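Local structure of copper-transporting ATPase RAN1 (Arabidopsis thaliana, 3DXS) at residues M11-A14 with A15-N18. The protein probably transports copper across membranes at the cost of ATP, its metal-binding domain having the ferredoxin-like fold of heavy-metal-associated domains. The protein carries 1 engineered substitution. Numbering follows the deposited sequence.
With ZN (zinc ion), chain B.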
loop_
_atom_site.group_PDB
_atom_site.type_symbol
_atom_site.label_atom_id
_atom_site.label_comp_id
_atom_site.label_asym_id
_atom_site.label_seq_id
_atom_site.Cartn_x
_atom_site.Cartn_y
_atom_site.Cartn_z
ATOM N N MET A 11 10.618 5.693 -0.117
ATOM C CA MET A 11 11.022 4.908 1.062
ATOM C C MET A 11 12.507 4.659 1.027
ATOM O O MET A 11 13.017 4.070 0.074
ATOM C CB MET A 11 10.314 3.550 1.122
ATOM C CG MET A 11 8.797 3.605 1.053
ATOM S SD MET A 11 8.088 1.979 1.357
ATOM C CE MET A 11 8.643 1.118 -0.119
ATOM N N THR A 12 13.198 5.094 2.074
ATOM C CA THR A 12 14.658 4.901 2.142
ATOM C C THR A 12 15.190 4.385 3.466
ATOM O O THR A 12 16.393 4.320 3.689
ATOM C CB THR A 12 15.433 6.175 1.735
ATOM O OG1 THR A 12 15.178 7.224 2.671
ATOM C CG2 THR A 12 15.050 6.651 0.332
ATOM N N CYS A 13 14.290 4.002 4.341
ATOM C CA CYS A 13 14.679 3.321 5.587
ATOM C C CYS A 13 13.575 2.449 6.137
ATOM O O CYS A 13 12.451 2.458 5.655
ATOM C CB CYS A 13 15.147 4.308 6.654
ATOM S SG CYS A 13 13.817 5.234 7.463
ATOM N N ALA A 14 13.928 1.708 7.164
ATOM C CA ALA A 14 12.984 0.780 7.809
ATOM C C ALA A 14 11.762 1.516 8.332
ATOM O O ALA A 14 10.641 1.043 8.213
ATOM C CB ALA A 14 13.661 -0.019 8.934
ATOM N N ALA A 15 11.999 2.691 8.887
ATOM C CA ALA A 15 10.900 3.487 9.456
ATOM C C ALA A 15 9.928 3.888 8.365
ATOM O O ALA A 15 8.712 3.962 8.582
ATOM C CB ALA A 15 11.421 4.707 10.191
ATOM N N CYS A 16 10.464 4.123 7.175
ATOM C CA CYS A 16 9.624 4.502 6.027
ATOM C C CYS A 16 8.680 3.367 5.670
ATOM O O CYS A 16 7.487 3.548 5.503
ATOM C CB CYS A 16 10.435 4.816 4.768
ATOM S SG CYS A 16 11.186 6.439 4.645
ATOM N N SER A 17 9.253 2.190 5.507
ATOM C CA SER A 17 8.461 1.017 5.122
ATOM C C SER A 17 7.418 0.717 6.205
ATOM O O SER A 17 6.266 0.406 5.898
ATOM C CB SER A 17 9.337 -0.214 4.790
ATOM O OG SER A 17 10.350 -0.437 5.752
ATOM N N ASN A 18 7.822 0.857 7.450
ATOM C CA ASN A 18 6.930 0.586 8.573
ATOM C C ASN A 18 5.755 1.560 8.580
ATOM O O ASN A 18 4.623 1.204 8.908
ATOM C CB ASN A 18 7.670 0.615 9.904
ATOM C CG ASN A 18 8.503 -0.614 10.122
ATOM O OD1 ASN A 18 8.357 -1.604 9.417
ATOM N ND2 ASN A 18 9.398 -0.560 11.103
HETATM ZN ZN ZN B . 12.888 6.714 6.057
#
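Cys13 and Cys16 hold one zinc ion between their sulfurs. The zinc lies 2.2 Å from both Cys13 SG and Cys16 SG. Cys13 sits at the N-cap of helix 14-25, and Cys16 is in its first turn. SG of Cys13 lies between its own backbone N and carbonyl carbon (chi1 76°), which turns it back over the helix start. There it accepts a weak capping bond from Cys16 N. The sulfur of Cys16 takes a nearly straight bond from Thr12 N, at 3.5 Å from N to SG and 170° at the hydrogen. Behind them, Ser17 N bonds to Cys13 O in the carbonyl plane. Asn18 N donates to Ala14 O at 2.9 Å. In one of its two conformers Ser17 OG also bonds to Ala14 O, coming in from the side of the carbonyl (C=O...OG angle 112°), so this second bond is doubtful. The buried Met11 packs its CB 3.9 Å from Cys16 CB, and its SD comes within 3.9 Å of Ser17 CA. Phe65, in the loop before strand 66-72, touches both Met11 and Cys16. This is the CxxC site of a heavy-metal-associated domain, at the junction of strand 2-9 and helix 14-25. The N-H donors and the helix N-terminus would probably stabilise thiolate charge, consistent with binding copper(I) in the cell, though zinc occupies the site here.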